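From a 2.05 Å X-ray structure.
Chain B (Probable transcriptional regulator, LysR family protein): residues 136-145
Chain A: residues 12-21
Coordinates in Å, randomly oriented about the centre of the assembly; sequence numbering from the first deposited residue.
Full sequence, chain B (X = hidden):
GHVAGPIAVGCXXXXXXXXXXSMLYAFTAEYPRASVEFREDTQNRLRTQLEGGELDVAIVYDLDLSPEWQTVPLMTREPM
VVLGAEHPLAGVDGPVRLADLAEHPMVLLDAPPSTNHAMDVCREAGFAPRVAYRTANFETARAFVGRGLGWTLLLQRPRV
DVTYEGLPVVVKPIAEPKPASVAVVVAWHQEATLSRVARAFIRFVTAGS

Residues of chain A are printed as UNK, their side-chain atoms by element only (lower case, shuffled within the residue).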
ATOM      1  N   ALA B 136       4.968  -5.927   3.406  1.00 29.87           N
ATOM      2  CA  ALA B 136       5.684  -4.911   2.684  1.00 28.69           C
ATOM      3  C   ALA B 136       4.764  -3.706   2.455  1.00 29.06           C
ATOM      4  O   ALA B 136       5.179  -2.683   1.916  1.00 29.03           O
ATOM      5  CB  ALA B 136       6.134  -5.515   1.342  1.00 28.94           C
ATOM      6  N   ASN B 137       3.500  -3.855   2.876  1.00 29.07           N
ATOM      7  CA  ASN B 137       2.405  -2.920   2.605  1.00 29.54           C
ATOM      8  C   ASN B 137       2.131  -2.024   3.826  1.00 27.82           C
ATOM      9  O   ASN B 137       1.672  -2.499   4.861  1.00 27.36           O
ATOM     10  CB  ASN B 137       1.144  -3.745   2.211  1.00 29.72           C
ATOM     11  CG  ASN B 137       0.058  -2.921   1.530  1.00 34.87           C
ATOM     12  OD1 ASN B 137       0.353  -1.936   0.855  1.00 44.15           O
ATOM     13  ND2 ASN B 137      -1.188  -3.396   1.593  1.00 34.27           N
ATOM     14  N   PHE B 138       2.387  -0.725   3.686  1.00 27.71           N
ATOM     15  CA  PHE B 138       2.209   0.279   4.724  1.00 26.89           C
ATOM     16  C   PHE B 138       0.846   0.158   5.383  1.00 27.75           C
ATOM     17  O   PHE B 138       0.762   0.071   6.619  1.00 26.41           O
ATOM     18  CB  PHE B 138       2.414   1.691   4.136  1.00 27.82           C
ATOM     19  CG  PHE B 138       2.816   2.753   5.144  1.00 25.63           C
ATOM     20  CD1 PHE B 138       4.168   2.989   5.423  1.00 26.69           C
ATOM     21  CD2 PHE B 138       1.850   3.535   5.787  1.00 25.63           C
ATOM     22  CE1 PHE B 138       4.565   3.954   6.352  1.00 25.03           C
ATOM     23  CE2 PHE B 138       2.225   4.519   6.713  1.00 23.29           C
ATOM     24  CZ  PHE B 138       3.578   4.719   7.016  1.00 23.69           C
ATOM     25  N   GLU B 139      -0.218   0.122   4.569  1.00 27.02           N
ATOM     26  CA  GLU B 139      -1.561   0.076   5.098  1.00 27.29           C
ATOM     27  C   GLU B 139      -1.844  -1.263   5.763  1.00 26.95           C
ATOM     28  O   GLU B 139      -2.646  -1.344   6.685  1.00 27.31           O
ATOM     29  CB  GLU B 139      -2.656   0.387   4.055  1.00 25.97           C
ATOM     30  CG  GLU B 139      -4.077   0.534   4.733  1.00 28.94           C
ATOM     31  CD  GLU B 139      -4.199   1.666   5.859  1.00 33.47           C
ATOM     32  OE1 GLU B 139      -5.197   1.627   6.595  1.00 31.28           O
ATOM     33  OE2 GLU B 139      -3.289   2.532   6.041  1.00 30.98           O
ATOM     34  N   THR B 140      -1.216  -2.326   5.281  1.00 26.28           N
ATOM     35  CA  THR B 140      -1.484  -3.601   5.915  1.00 25.35           C
ATOM     36  C   THR B 140      -0.955  -3.539   7.335  1.00 25.22           C
ATOM     37  O   THR B 140      -1.663  -3.938   8.237  1.00 24.94           O
ATOM     38  CB  THR B 140      -0.875  -4.787   5.166  1.00 26.67           C
ATOM     39  OG1 THR B 140      -1.308  -4.741   3.811  1.00 25.08           O
ATOM     40  CG2 THR B 140      -1.232  -6.136   5.817  1.00 20.26           C
ATOM     41  N   ALA B 141       0.254  -2.996   7.531  1.00 24.23           N
ATOM     42  CA  ALA B 141       0.777  -2.787   8.880  1.00 25.23           C
ATOM     43  C   ALA B 141      -0.174  -1.950   9.765  1.00 25.27           C
ATOM     44  O   ALA B 141      -0.482  -2.290  10.937  1.00 25.01           O
ATOM     45  CB  ALA B 141       2.207  -2.164   8.834  1.00 23.44           C
ATOM     46  N   ARG B 142      -0.630  -0.818   9.227  1.00 25.36           N
ATOM     47  CA  ARG B 142      -1.569   0.021   9.993  1.00 24.84           C
ATOM     48  C   ARG B 142      -2.878  -0.708  10.366  1.00 24.03           C
ATOM     49  O   ARG B 142      -3.334  -0.593  11.490  1.00 23.18           O
ATOM     50  CB  ARG B 142      -1.882   1.287   9.218  1.00 24.56           C
ATOM     51  CG  ARG B 142      -0.659   2.195   9.243  1.00 23.01           C
ATOM     52  CD  ARG B 142      -0.948   3.512   8.600  1.00 24.22           C
ATOM     53  NE  ARG B 142      -1.656   4.488   9.454  1.00 25.15           N
ATOM     54  CZ  ARG B 142      -2.918   4.821   9.265  1.00 26.07           C
ATOM     55  NH1 ARG B 142      -3.477   5.736  10.063  1.00 23.19           N
ATOM     56  NH2 ARG B 142      -3.629   4.227   8.266  1.00 20.02           N
ATOM     57  N   ALA B 143      -3.470  -1.395   9.396  1.00 22.58           N
ATOM     58  CA  ALA B 143      -4.749  -2.113   9.589  1.00 24.15           C
ATOM     59  C   ALA B 143      -4.615  -3.222  10.612  1.00 23.59           C
ATOM     60  O   ALA B 143      -5.484  -3.407  11.454  1.00 25.69           O
ATOM     61  CB  ALA B 143      -5.250  -2.693   8.258  1.00 21.58           C
ATOM     62  N   PHE B 144      -3.558  -4.008  10.499  1.00 24.09           N
ATOM     63  CA  PHE B 144      -3.292  -5.083  11.455  1.00 24.76           C
ATOM     64  C   PHE B 144      -3.179  -4.489  12.851  1.00 23.96           C
ATOM     65  O   PHE B 144      -3.728  -5.016  13.808  1.00 23.21           O
ATOM     66  CB  PHE B 144      -1.989  -5.788  11.091  1.00 23.64           C
ATOM     67  CG  PHE B 144      -2.187  -6.948  10.166  1.00 24.46           C
ATOM     68  CD1 PHE B 144      -3.187  -6.909   9.204  1.00 23.79           C
ATOM     69  CD2 PHE B 144      -1.394  -8.075  10.248  1.00 28.96           C
ATOM     70  CE1 PHE B 144      -3.402  -7.954   8.324  1.00 21.15           C
ATOM     71  CE2 PHE B 144      -1.637  -9.165   9.348  1.00 24.51           C
ATOM     72  CZ  PHE B 144      -2.619  -9.049   8.386  1.00 23.33           C
ATOM     73  N   VAL B 145      -2.476  -3.357  12.947  1.00 25.23           N
ATOM     74  CA  VAL B 145      -2.305  -2.702  14.281  1.00 25.88           C
ATOM     75  C   VAL B 145      -3.650  -2.183  14.857  1.00 25.60           C
ATOM     76  O   VAL B 145      -3.958  -2.454  15.978  1.00 27.60           O
ATOM     77  CB  VAL B 145      -1.146  -1.651  14.241  1.00 25.26           C
ATOM     78  CG1 VAL B 145      -1.210  -0.645  15.372  1.00 26.47           C
ATOM     79  CG2 VAL B 145       0.210  -2.407  14.249  1.00 26.29           C
TER
ATOM     80  N   UNK A  12      -3.509 -11.379  -1.943  1.00 26.36           N
ATOM     81  CA  UNK A  12      -2.997 -10.291  -2.797  1.00 26.69           C
ATOM     82  C   UNK A  12      -2.879  -9.025  -1.929  1.00 27.91           C
ATOM     83  O   UNK A  12      -3.698  -8.811  -1.055  1.00 25.25           O
ATOM     84  c   UNK A  12      -3.356 -13.158  -6.056  1.00 25.04           C
ATOM     85  c   UNK A  12      -3.153 -12.100  -5.143  1.00 26.50           C
ATOM     86  c   UNK A  12      -4.523 -13.152  -6.815  1.00 23.23           C
ATOM     87  c   UNK A  12      -4.130 -11.098  -4.970  1.00 24.43           C
ATOM     88  c   UNK A  12      -5.282 -11.142  -5.762  1.00 23.97           C
ATOM     89  c   UNK A  12      -5.498 -12.168  -6.657  1.00 24.90           C
ATOM     90  c   UNK A  12      -3.935  -9.977  -3.977  1.00 25.54           C
ATOM     91  o   UNK A  12      -4.758 -14.176  -7.679  1.00 22.71           O
ATOM     92  N   UNK A  13      -1.819  -8.204  -2.149  1.00 28.87           N
ATOM     93  CA  UNK A  13      -1.586  -7.066  -1.234  1.00 29.79           C
ATOM     94  C   UNK A  13      -2.758  -6.111  -0.951  1.00 29.51           C
ATOM     95  O   UNK A  13      -2.908  -5.707   0.186  1.00 31.22           O
ATOM     96  c   UNK A  13       0.384  -7.491  -2.597  1.00 31.40           C
ATOM     97  c   UNK A  13      -0.352  -6.340  -1.853  1.00 29.79           C
ATOM     98  c   UNK A  13      -0.779  -8.307  -3.187  1.00 29.24           C
ATOM     99  N   UNK A  14      -3.581  -5.795  -1.953  1.00 29.45           N
ATOM    100  CA  UNK A  14      -4.763  -4.949  -1.804  1.00 28.46           C
ATOM    101  C   UNK A  14      -5.845  -5.543  -0.899  1.00 28.35           C
ATOM    102  O   UNK A  14      -6.750  -4.848  -0.445  1.00 28.18           O
ATOM    103  c   UNK A  14      -5.338  -4.662  -3.182  1.00 28.53           C
ATOM    104  N   UNK A  15      -5.756  -6.833  -0.651  1.00 26.82           N
ATOM    105  CA  UNK A  15      -6.678  -7.528   0.224  1.00 26.89           C
ATOM    106  C   UNK A  15      -6.129  -7.545   1.660  1.00 25.73           C
ATOM    107  O   UNK A  15      -6.890  -7.766   2.610  1.00 25.08           O
ATOM    108  c   UNK A  15      -7.805 -10.429  -2.160  1.00 26.13           C
ATOM    109  c   UNK A  15      -8.069  -9.327  -1.127  1.00 28.77           C
ATOM    110  c   UNK A  15      -8.800  -8.222  -1.699  1.00 29.13           C
ATOM    111  c   UNK A  15      -6.835  -8.960  -0.289  1.00 27.30           C
ATOM    112  N   UNK A  16      -4.810  -7.364   1.805  1.00 24.47           N
ATOM    113  CA  UNK A  16      -4.178  -7.346   3.116  1.00 23.17           C
ATOM    114  C   UNK A  16      -4.767  -6.407   4.158  1.00 24.15           C
ATOM    115  O   UNK A  16      -4.979  -6.828   5.275  1.00 23.82           O
ATOM    116  N   UNK A  17      -5.001  -5.099   3.829  1.00 25.00           N
ATOM    117  CA  UNK A  17      -5.603  -4.160   4.854  1.00 26.11           C
ATOM    118  C   UNK A  17      -7.138  -4.087   4.926  1.00 26.89           C
ATOM    119  O   UNK A  17      -7.689  -3.506   5.838  1.00 25.51           O
ATOM    120  c   UNK A  17      -4.611  -4.388   2.592  1.00 25.10           C
ATOM    121  c   UNK A  17      -4.578  -2.941   3.020  1.00 23.49           C
ATOM    122  c   UNK A  17      -5.070  -2.789   4.443  1.00 26.01           C
ATOM    123  N   UNK A  18      -7.823  -4.710   3.971  1.00 28.42           N
ATOM    124  CA  UNK A  18      -9.259  -4.505   3.846  1.00 28.96           C
ATOM    125  C   UNK A  18     -10.004  -5.713   4.393  1.00 30.86           C
ATOM    126  O   UNK A  18     -10.946  -5.553   5.191  1.00 32.97           O
ATOM    127  c   UNK A  18      -9.674  -4.245   2.394  1.00 27.35           C
ATOM    128  o   UNK A  18      -9.140  -5.282   1.578  1.00 26.28           O
ATOM    129  c   UNK A  18      -9.050  -2.970   1.891  1.00 28.40           C
ATOM    130  N   UNK A  19      -9.589  -6.910   3.971  1.00 30.12           N
ATOM    131  CA  UNK A  19     -10.287  -8.128   4.346  1.00 31.27           C
ATOM    132  C   UNK A  19      -9.602  -8.979   5.456  1.00 29.61           C
ATOM    133  O   UNK A  19     -10.252  -9.481   6.391  1.00 28.87           O
ATOM    134  c   UNK A  19     -10.782 -10.349   3.295  1.00 34.36           C
ATOM    135  c   UNK A  19     -10.613  -8.915   3.035  1.00 31.77           C
ATOM    136  c   UNK A  19     -12.201  -8.483   1.029  1.00 40.35           C
ATOM    137  c   UNK A  19     -11.948  -8.340   2.517  1.00 36.48           C
ATOM    138  N   UNK A  20      -8.290  -9.060   5.362  1.00 26.38           N
ATOM    139  CA  UNK A  20      -7.478  -9.904   6.179  1.00 27.17           C
ATOM    140  C   UNK A  20      -7.399  -9.550   7.668  1.00 26.64           C
ATOM    141  O   UNK A  20      -7.408 -10.451   8.469  1.00 27.24           O
ATOM    142  c   UNK A  20      -5.833 -11.194   4.655  1.00 28.47           C
ATOM    143  c   UNK A  20      -5.848 -12.562   5.367  1.00 26.56           C
ATOM    144  c   UNK A  20      -6.782 -11.129   3.493  1.00 25.71           C
ATOM    145  c   UNK A  20      -6.096 -10.025   5.609  1.00 26.66           C
ATOM    146  N   UNK A  21      -7.331  -8.258   8.026  1.00 25.97           N
ATOM    147  CA  UNK A  21      -7.143  -7.954   9.465  1.00 25.78           C
ATOM    148  C   UNK A  21      -8.196  -8.561  10.377  1.00 26.64           C
ATOM    149  O   UNK A  21      -7.815  -9.255  11.319  1.00 25.72           O
ATOM    150  c   UNK A  21      -6.620  -6.020   8.077  1.00 26.80           C
ATOM    151  c   UNK A  21      -7.328  -7.039   7.193  1.00 25.85           C
ATOM    152  c   UNK A  21      -7.167  -6.442   9.510  1.00 26.74           C
TER

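Position 12 carries one carbon leading to a ring of six carbons, with an oxygen on the ring carbon farthest from the backbone; it makes no contact with the chain B stretch. This is a phenol, hence Tyr A12.

At position 13, three carbons close a ring onto the backbone nitrogen. Its O lies 3.2 Å from ND2 of Asn B137, but the angle is too poor for a hydrogen bond. The ring identifies Pro A13.

A lone side-chain carbon at position 14, with CA-to-CB directed away from the chain B stretch, gives Ala A14. Position 15 has four carbons forked at the second, its CA-to-CB bond is also directed away, and it makes no contact; the pattern is that of leucine, Leu A15.

Position 16 has no side-chain atoms. An ideal CB here would point toward chain B and sit 2.8 Å from OG1 of Thr B140, a clash. The bare backbone leaves its O 3.8 Å from CG2 of Thr B140 and 3.6 Å from CE1 of Phe B144, at the edge of that ring. The residue is therefore Gly A16.

Three carbons at position 17 again close onto N. Its CB lies 3.5 Å from CG of Glu B139 and 3.8 Å from CB of Ala B143, while the ring carbon bonded to N is 3.5 Å from OG1 of Thr B140: Pro A17.

At position 18, one carbon bears an oxygen and a carbon, and the CA-to-CB bond is directed away; this is the branching of threonine. OG1 of Thr A18 donates to O of Ala A14 at 3.2 Å. Position 19 has four carbons forked at the first, one arm two carbons long, out of reach of the chain B stretch, so it is Ile A19.

Position 20 returns to four carbons forked at the second, and its CB lies 4.3 Å from CE1 of Phe B144: Leu A20. At position 21, for the third time, three side-chain carbons close a ring onto the backbone N; a ring carbon lies 3.6 Å from CB of Ala B143 and 3.7 Å from CD1 of Phe B144. This is Pro A21, and the carbon is CG.

The contact works by packing: 350 Å² is buried without a hydrogen bond across the stretches. The small CB of Ala B143 touches both Pro A17 and Pro A21, and the missing side chain of Gly A16 permits close approach, with CA atoms of Thr B140 and Pro A17 only 4.3 Å apart. Within chain B, Asn B137 ND2 donates to Thr B140 OG1 at 2.6 Å, and Arg B142 NH2 forms a salt bridge with Glu B139 OE2 at 2.8 Å.

Chain A (12-21) YPALGPTILP
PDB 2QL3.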